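PDB 1T82: hypothetical acetyltransferase from Shewanella oneidensis, which is of unproven function but has a hotdog fold and may act as a thioesterase or acyltransferase. Local coordinates for residues V103-T116 and A127-G139. Numbering follows the deposited sequence.
Sequences VTSAPEVKVRWPDT and AKVKLEVQLFCDG
Glu108 O accepts a hydrogen bond from Phe136 N (2.8 Å), and the same oxygen lies at the edge of the Phe136 ring, in its plane, near CD1. The return bond, Glu108 N to Phe136 O, is equally short. Strands 108-112 and 127-137 run antiparallel, and Lys110 and Gln134 form their next hydrogen-bonded pair. Beyond it the strands part. One water bridges Arg112 N to Glu132 O, and a second joins Arg112 O to Glu132 N. Lys110 runs out extended on the Phe136 side of the sheet. Its NZ sits 5.4 Å from the centroid of the Phe136 ring, at most a weak cation-pi attraction.

The other face is apolar and packs on helix 62-84 through Val109 and Val111. Val109 CG1 meets Val133 CG1 at 3.3 Å, a tight fit. In Leu135, chi1 of -177° sets CG opposite the backbone N, and from there the methyls diverge. CD2 touches Val103 CG2 at 3.6 Å and also Pro107 CB, while CD1 lies against Val109 CG2. With an alanine here CG and both methyls are gone, which is likely to leave a gap between Val103, Pro107 and Val109. Further along, Trp113 CZ3 rests 3.7 Å from Val129 CG1. The chemistry implies a two-faced hotdog sheet: apolar toward helix 62-84, and on the other side mostly polar or charged with one aromatic ring, with water replacing direct bonds where the strands separate.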
ATOM      1  N   VAL B 103       5.410 -13.386   3.731  1.00 10.35           N
ATOM      2  CA  VAL B 103       6.355 -12.826   4.691  1.00  9.39           C
ATOM      3  C   VAL B 103       5.969 -13.377   6.058  1.00 10.07           C
ATOM      4  O   VAL B 103       4.907 -13.054   6.587  1.00 10.24           O
ATOM      5  CB  VAL B 103       6.274 -11.285   4.720  1.00 10.26           C
ATOM      6  CG1 VAL B 103       7.225 -10.732   5.765  1.00 10.73           C
ATOM      7  CG2 VAL B 103       6.601 -10.721   3.346  1.00 12.94           C
ATOM      8  N   THR B 104       6.845 -14.194   6.632  1.00 10.82           N
ATOM      9  CA  THR B 104       6.572 -14.839   7.913  1.00 11.22           C
ATOM     10  C   THR B 104       7.171 -14.240   9.183  1.00 12.06           C
ATOM     11  O   THR B 104       6.988 -14.783  10.276  1.00 14.24           O
ATOM     12  CB  THR B 104       6.962 -16.319   7.837  1.00 10.89           C
ATOM     13  OG1 THR B 104       8.327 -16.430   7.415  1.00 12.30           O
ATOM     14  CG2 THR B 104       6.067 -17.040   6.847  1.00 11.46           C
ATOM     15  N   SER B 105       7.893 -13.135   9.056  1.00 10.93           N
ATOM     16  CA  SER B 105       8.460 -12.473  10.224  1.00 10.59           C
ATOM     17  C   SER B 105       8.864 -11.065   9.831  1.00  9.93           C
ATOM     18  O   SER B 105       8.689 -10.668   8.679  1.00 10.38           O
ATOM     19  CB  SER B 105       9.666 -13.251  10.783  1.00 12.84           C
ATOM     20  OG  SER B 105      10.723 -13.349   9.844  1.00 12.71           O
ATOM     21  N   ALA B 106       9.385 -10.309  10.789  1.00  8.57           N
ATOM     22  CA  ALA B 106       9.811  -8.932  10.532  1.00 11.27           C
ATOM     23  C   ALA B 106      10.772  -8.938   9.344  1.00 11.74           C
ATOM     24  O   ALA B 106      11.850  -9.521   9.415  1.00 11.61           O
ATOM     25  CB  ALA B 106      10.488  -8.367  11.764  1.00  9.62           C
ATOM     26  N   PRO B 107      10.392  -8.279   8.238  1.00 10.83           N
ATOM     27  CA  PRO B 107      11.238  -8.240   7.044  1.00 10.46           C
ATOM     28  C   PRO B 107      12.291  -7.145   6.994  1.00 10.18           C
ATOM     29  O   PRO B 107      12.310  -6.227   7.816  1.00 10.17           O
ATOM     30  CB  PRO B 107      10.222  -8.074   5.926  1.00 10.59           C
ATOM     31  CG  PRO B 107       9.242  -7.121   6.552  1.00 10.86           C
ATOM     32  CD  PRO B 107       9.072  -7.672   7.969  1.00 11.16           C
ATOM     33  N   GLU B 108      13.185  -7.267   6.020  1.00 10.35           N
ATOM     34  CA  GLU B 108      14.211  -6.263   5.798  1.00 11.18           C
ATOM     35  C   GLU B 108      13.844  -5.634   4.467  1.00  9.21           C
ATOM     36  O   GLU B 108      13.854  -6.298   3.430  1.00 10.14           O
ATOM     37  CB  GLU B 108      15.600  -6.894   5.731  1.00 14.45           C
ATOM     38  CG  GLU B 108      16.130  -7.309   7.088  1.00 19.21           C
ATOM     39  CD  GLU B 108      17.539  -7.839   7.013  1.00 22.97           C
ATOM     40  OE1 GLU B 108      17.735  -8.924   6.427  1.00 27.08           O
ATOM     41  OE2 GLU B 108      18.453  -7.165   7.534  1.00 26.40           O
ATOM     42  N   VAL B 109      13.481  -4.357   4.515  1.00  7.71           N
ATOM     43  CA  VAL B 109      13.095  -3.624   3.320  1.00  6.55           C
ATOM     44  C   VAL B 109      14.258  -2.712   2.978  1.00  7.72           C
ATOM     45  O   VAL B 109      14.642  -1.842   3.769  1.00  8.66           O
ATOM     46  CB  VAL B 109      11.831  -2.786   3.561  1.00  6.65           C
ATOM     47  CG1 VAL B 109      11.336  -2.210   2.248  1.00  5.03           C
ATOM     48  CG2 VAL B 109      10.766  -3.650   4.205  1.00  9.10           C
ATOM     49  N   LYS B 110      14.812  -2.919   1.789  1.00  7.25           N
ATOM     50  CA  LYS B 110      15.977  -2.169   1.357  1.00  7.05           C
ATOM     51  C   LYS B 110      15.835  -1.380   0.066  1.00  7.90           C
ATOM     52  O   LYS B 110      15.139  -1.790  -0.861  1.00  7.34           O
ATOM     53  CB  LYS B 110      17.155  -3.135   1.205  1.00  8.09           C
ATOM     54  CG  LYS B 110      17.404  -4.008   2.424  1.00 11.57           C
ATOM     55  CD  LYS B 110      18.529  -5.006   2.161  1.00 15.89           C
ATOM     56  CE  LYS B 110      18.781  -5.901   3.369  1.00 19.70           C
ATOM     57  NZ  LYS B 110      19.897  -6.865   3.131  1.00 23.91           N
ATOM     58  N   VAL B 111      16.515  -0.238   0.023  1.00  6.91           N
ATOM     59  CA  VAL B 111      16.540   0.608  -1.162  1.00  8.27           C
ATOM     60  C   VAL B 111      17.942   1.208  -1.266  1.00  8.02           C
ATOM     61  O   VAL B 111      18.529   1.626  -0.263  1.00  7.50           O
ATOM     62  CB  VAL B 111      15.472   1.741  -1.105  1.00  7.04           C
ATOM     63  CG1 VAL B 111      15.729   2.666   0.075  1.00  6.76           C
ATOM     64  CG2 VAL B 111      15.474   2.521  -2.415  1.00  9.58           C
ATOM     65  N   ARG B 112      18.485   1.206  -2.479  1.00  8.66           N
ATOM     66  CA  ARG B 112      19.815   1.748  -2.738  1.00 10.13           C
ATOM     67  C   ARG B 112      19.679   2.983  -3.615  1.00  9.17           C
ATOM     68  O   ARG B 112      18.967   2.967  -4.614  1.00 11.97           O
ATOM     69  CB  ARG B 112      20.696   0.705  -3.440  1.00 10.97           C
ATOM     70  CG  ARG B 112      22.118   1.196  -3.727  1.00 16.25           C
ATOM     71  CD  ARG B 112      23.039   0.067  -4.194  1.00 19.72           C
ATOM     72  NE  ARG B 112      23.279  -0.927  -3.152  1.00 22.91           N
ATOM     73  CZ  ARG B 112      23.980  -0.705  -2.044  1.00 26.12           C
ATOM     74  NH1 ARG B 112      24.522   0.484  -1.817  1.00 27.67           N
ATOM     75  NH2 ARG B 112      24.141  -1.680  -1.157  1.00 28.14           N
ATOM     76  N   TRP B 113      20.363   4.054  -3.233  1.00  9.75           N
ATOM     77  CA  TRP B 113      20.309   5.304  -3.975  1.00 10.30           C
ATOM     78  C   TRP B 113      20.979   5.175  -5.348  1.00 10.81           C
ATOM     79  O   TRP B 113      22.134   4.759  -5.445  1.00 12.33           O
ATOM     80  CB  TRP B 113      20.993   6.405  -3.158  1.00 10.85           C
ATOM     81  CG  TRP B 113      20.862   7.771  -3.744  1.00 10.28           C
ATOM     82  CD1 TRP B 113      21.881   8.593  -4.145  1.00  8.93           C
ATOM     83  CD2 TRP B 113      19.648   8.491  -3.981  1.00 10.41           C
ATOM     84  NE1 TRP B 113      21.376   9.778  -4.616  1.00  9.25           N
ATOM     85  CE2 TRP B 113      20.007   9.744  -4.530  1.00  9.14           C
ATOM     86  CE3 TRP B 113      18.290   8.201  -3.785  1.00  9.24           C
ATOM     87  CZ2 TRP B 113      19.057  10.707  -4.884  1.00  9.61           C
ATOM     88  CZ3 TRP B 113      17.344   9.161  -4.137  1.00  9.48           C
ATOM     89  CH2 TRP B 113      17.734  10.401  -4.682  1.00  8.39           C
ATOM     90  N   PRO B 114      20.254   5.523  -6.425  1.00 11.23           N
ATOM     91  CA  PRO B 114      20.775   5.447  -7.795  1.00 12.22           C
ATOM     92  C   PRO B 114      21.527   6.705  -8.240  1.00 10.84           C
ATOM     93  O   PRO B 114      21.723   6.926  -9.434  1.00 10.41           O
ATOM     94  CB  PRO B 114      19.517   5.209  -8.618  1.00 11.22           C
ATOM     95  CG  PRO B 114      18.514   6.055  -7.898  1.00 12.90           C
ATOM     96  CD  PRO B 114      18.795   5.741  -6.436  1.00  9.30           C
ATOM     97  N   ASP B 115      21.941   7.521  -7.275  1.00 10.31           N
ATOM     98  CA  ASP B 115      22.672   8.758  -7.553  1.00 12.39           C
ATOM     99  C   ASP B 115      21.903   9.719  -8.455  1.00 12.98           C
ATOM    100  O   ASP B 115      22.463  10.297  -9.389  1.00 12.78           O
ATOM    101  CB  ASP B 115      24.027   8.464  -8.202  1.00 15.18           C
ATOM    102  CG  ASP B 115      24.945   7.661  -7.310  1.00 17.96           C
ATOM    103  OD1 ASP B 115      24.814   7.753  -6.069  1.00 20.27           O
ATOM    104  OD2 ASP B 115      25.814   6.949  -7.856  1.00 18.77           O
ATOM    105  N   THR B 116      20.621   9.895  -8.162  1.00 12.92           N
ATOM    106  CA  THR B 116      19.769  10.781  -8.938  1.00 13.87           C
ATOM    107  C   THR B 116      20.197  12.230  -8.746  1.00 13.68           C
ATOM    108  O   THR B 116      20.582  12.636  -7.650  1.00 13.12           O
ATOM    109  CB  THR B 116      18.305  10.637  -8.503  1.00 16.28           C
ATOM    110  OG1 THR B 116      17.976   9.247  -8.429  1.00 17.55           O
ATOM    111  CG2 THR B 116      17.377  11.320  -9.500  1.00 16.86           C
ATOM    112  N   ALA B 127      11.708  17.560  -9.222  1.00 16.23           N
ATOM    113  CA  ALA B 127      12.677  16.518  -9.557  1.00 15.23           C
ATOM    114  C   ALA B 127      12.011  15.145  -9.490  1.00 14.77           C
ATOM    115  O   ALA B 127      11.233  14.875  -8.578  1.00 14.56           O
ATOM    116  CB  ALA B 127      13.860  16.571  -8.595  1.00 16.03           C
ATOM    117  N   LYS B 128      12.321  14.288 -10.459  1.00 13.43           N
ATOM    118  CA  LYS B 128      11.758  12.943 -10.517  1.00 14.54           C
ATOM    119  C   LYS B 128      12.785  11.924 -10.033  1.00 13.70           C
ATOM    120  O   LYS B 128      13.947  11.968 -10.435  1.00 14.18           O
ATOM    121  CB  LYS B 128      11.336  12.607 -11.950  1.00 16.22           C
ATOM    122  CG  LYS B 128      10.217  13.488 -12.488  1.00 21.42           C
ATOM    123  CD  LYS B 128       9.994  13.255 -13.975  1.00 25.40           C
ATOM    124  CE  LYS B 128       8.941  14.202 -14.527  1.00 27.60           C
ATOM    125  NZ  LYS B 128       8.832  14.114 -16.013  1.00 28.70           N
ATOM    126  N   VAL B 129      12.353  11.007  -9.174  1.00 13.09           N
ATOM    127  CA  VAL B 129      13.249   9.989  -8.638  1.00 12.06           C
ATOM    128  C   VAL B 129      12.637   8.598  -8.761  1.00 11.80           C
ATOM    129  O   VAL B 129      11.603   8.314  -8.158  1.00 11.93           O
ATOM    130  CB  VAL B 129      13.555  10.244  -7.146  1.00 12.00           C
ATOM    131  CG1 VAL B 129      14.588   9.242  -6.650  1.00 13.47           C
ATOM    132  CG2 VAL B 129      14.052  11.667  -6.950  1.00 12.93           C
ATOM    133  N   LYS B 130      13.273   7.738  -9.548  1.00 11.62           N
ATOM    134  CA  LYS B 130      12.783   6.377  -9.721  1.00 12.24           C
ATOM    135  C   LYS B 130      13.569   5.486  -8.764  1.00 11.42           C
ATOM    136  O   LYS B 130      14.792   5.397  -8.856  1.00 12.44           O
ATOM    137  CB  LYS B 130      13.001   5.901 -11.161  1.00 17.22           C
ATOM    138  CG  LYS B 130      11.889   4.992 -11.667  1.00 20.16           C
ATOM    139  CD  LYS B 130      12.357   4.037 -12.762  1.00 22.63           C
ATOM    140  CE  LYS B 130      12.925   4.764 -13.969  1.00 22.46           C
ATOM    141  NZ  LYS B 130      13.346   3.799 -15.032  1.00 19.96           N
ATOM    142  N   LEU B 131      12.868   4.835  -7.839  1.00  7.37           N
ATOM    143  CA  LEU B 131      13.525   3.966  -6.877  1.00  6.10           C
ATOM    144  C   LEU B 131      13.016   2.537  -6.913  1.00  6.27           C
ATOM    145  O   LEU B 131      11.859   2.273  -7.247  1.00  8.87           O
ATOM    146  CB  LEU B 131      13.345   4.503  -5.453  1.00  7.15           C
ATOM    147  CG  LEU B 131      13.954   5.860  -5.111  1.00  6.31           C
ATOM    148  CD1 LEU B 131      13.657   6.200  -3.655  1.00  6.22           C
ATOM    149  CD2 LEU B 131      15.457   5.814  -5.343  1.00  6.01           C
ATOM    150  N   GLU B 132      13.899   1.617  -6.557  1.00  5.10           N
ATOM    151  CA  GLU B 132      13.556   0.208  -6.504  1.00  6.56           C
ATOM    152  C   GLU B 132      13.687  -0.218  -5.052  1.00  6.86           C
ATOM    153  O   GLU B 132      14.728  -0.008  -4.435  1.00  7.86           O
ATOM    154  CB  GLU B 132      14.520  -0.604  -7.358  1.00  7.46           C
ATOM    155  CG  GLU B 132      14.214  -2.079  -7.384  1.00  9.77           C
ATOM    156  CD  GLU B 132      15.139  -2.830  -8.313  1.00 11.78           C
ATOM    157  OE1 GLU B 132      16.328  -2.985  -7.964  1.00 10.52           O
ATOM    158  OE2 GLU B 132      14.678  -3.243  -9.395  1.00 11.00           O
ATOM    159  N   VAL B 133      12.631  -0.807  -4.506  1.00  6.08           N
ATOM    160  CA  VAL B 133      12.658  -1.262  -3.126  1.00  6.00           C
ATOM    161  C   VAL B 133      12.451  -2.768  -3.121  1.00  6.63           C
ATOM    162  O   VAL B 133      11.623  -3.283  -3.870  1.00  6.90           O
ATOM    163  CB  VAL B 133      11.536  -0.599  -2.292  1.00  6.25           C
ATOM    164  CG1 VAL B 133      11.631  -1.056  -0.844  1.00  6.60           C
ATOM    165  CG2 VAL B 133      11.639   0.918  -2.379  1.00  6.64           C
ATOM    166  N   GLN B 134      13.219  -3.478  -2.298  1.00  6.69           N
ATOM    167  CA  GLN B 134      13.085  -4.928  -2.211  1.00  6.44           C
ATOM    168  C   GLN B 134      12.801  -5.335  -0.775  1.00  6.02           C
ATOM    169  O   GLN B 134      13.331  -4.741   0.158  1.00  7.08           O
ATOM    170  CB  GLN B 134      14.361  -5.622  -2.684  1.00  9.68           C
ATOM    171  CG  GLN B 134      14.677  -5.406  -4.150  1.00 12.62           C
ATOM    172  CD  GLN B 134      15.798  -6.306  -4.622  1.00 14.89           C
ATOM    173  OE1 GLN B 134      16.900  -6.283  -4.077  1.00 17.71           O
ATOM    174  NE2 GLN B 134      15.521  -7.101  -5.644  1.00 17.60           N
ATOM    175  N   LEU B 135      11.961  -6.348  -0.600  1.00  5.94           N
ATOM    176  CA  LEU B 135      11.630  -6.821   0.735  1.00  5.78           C
ATOM    177  C   LEU B 135      12.094  -8.261   0.900  1.00  6.80           C
ATOM    178  O   LEU B 135      11.748  -9.134   0.102  1.00  8.19           O
ATOM    179  CB  LEU B 135      10.119  -6.705   0.973  1.00  6.21           C
ATOM    180  CG  LEU B 135       9.591  -7.085   2.362  1.00  6.54           C
ATOM    181  CD1 LEU B 135       8.334  -6.276   2.667  1.00  8.89           C
ATOM    182  CD2 LEU B 135       9.307  -8.577   2.424  1.00  8.28           C
ATOM    183  N   PHE B 136      12.892  -8.492   1.934  1.00  9.20           N
ATOM    184  CA  PHE B 136      13.422  -9.817   2.225  1.00 10.52           C
ATOM    185  C   PHE B 136      12.944 -10.318   3.581  1.00 11.13           C
ATOM    186  O   PHE B 136      12.687  -9.529   4.489  1.00 11.43           O
ATOM    187  CB  PHE B 136      14.955  -9.792   2.246  1.00 10.36           C
ATOM    188  CG  PHE B 136      15.579  -9.296   0.974  1.00 12.74           C
ATOM    189  CD1 PHE B 136      15.727  -7.932   0.738  1.00 13.72           C
ATOM    190  CD2 PHE B 136      16.015 -10.195   0.005  1.00 13.95           C
ATOM    191  CE1 PHE B 136      16.297  -7.471  -0.444  1.00 15.52           C
ATOM    192  CE2 PHE B 136      16.588  -9.743  -1.183  1.00 14.65           C
ATOM    193  CZ  PHE B 136      16.727  -8.379  -1.407  1.00 14.12           C
ATOM    194  N   CYS B 137      12.827 -11.637   3.704  1.00 11.08           N
ATOM    195  CA  CYS B 137      12.440 -12.279   4.954  1.00 12.40           C
ATOM    196  C   CYS B 137      13.305 -13.532   5.042  1.00 12.68           C
ATOM    197  O   CYS B 137      13.262 -14.385   4.156  1.00 12.05           O
ATOM    198  CB  CYS B 137      10.959 -12.663   4.959  1.00 12.42           C
ATOM    199  SG  CYS B 137      10.405 -13.390   6.529  1.00 14.07           S
ATOM    200  N   ASP B 138      14.094 -13.629   6.105  1.00 16.23           N
ATOM    201  CA  ASP B 138      14.997 -14.757   6.303  1.00 19.20           C
ATOM    202  C   ASP B 138      16.007 -14.843   5.158  1.00 20.18           C
ATOM    203  O   ASP B 138      16.510 -15.918   4.833  1.00 21.83           O
ATOM    204  CB  ASP B 138      14.218 -16.071   6.414  1.00 21.50           C
ATOM    205  CG  ASP B 138      13.348 -16.129   7.655  1.00 22.12           C
ATOM    206  OD1 ASP B 138      13.694 -15.467   8.656  1.00 23.71           O
ATOM    207  OD2 ASP B 138      12.326 -16.845   7.637  1.00 26.14           O
ATOM    208  N   GLY B 139      16.296 -13.699   4.549  1.00 20.06           N
ATOM    209  CA  GLY B 139      17.258 -13.663   3.463  1.00 19.79           C
ATOM    210  C   GLY B 139      16.683 -14.041   2.114  1.00 19.62           C
ATOM    211  O   GLY B 139      17.426 -14.219   1.148  1.00 22.11           O
TER
HETATM  212  O   HOH W   1      14.195 -11.088   7.883  1.00 28.67           O
HETATM  213  O   HOH W   2      15.656 -10.817   5.491  1.00 21.89           O
HETATM  214  O   HOH W   3      17.289  -0.549  -4.449  1.00  8.43           O
HETATM  215  O   HOH W   4      16.693   2.391  -6.316  1.00  9.87           O
HETATM  216  O   HOH W   5      15.963   8.218 -10.297  1.00 27.40           O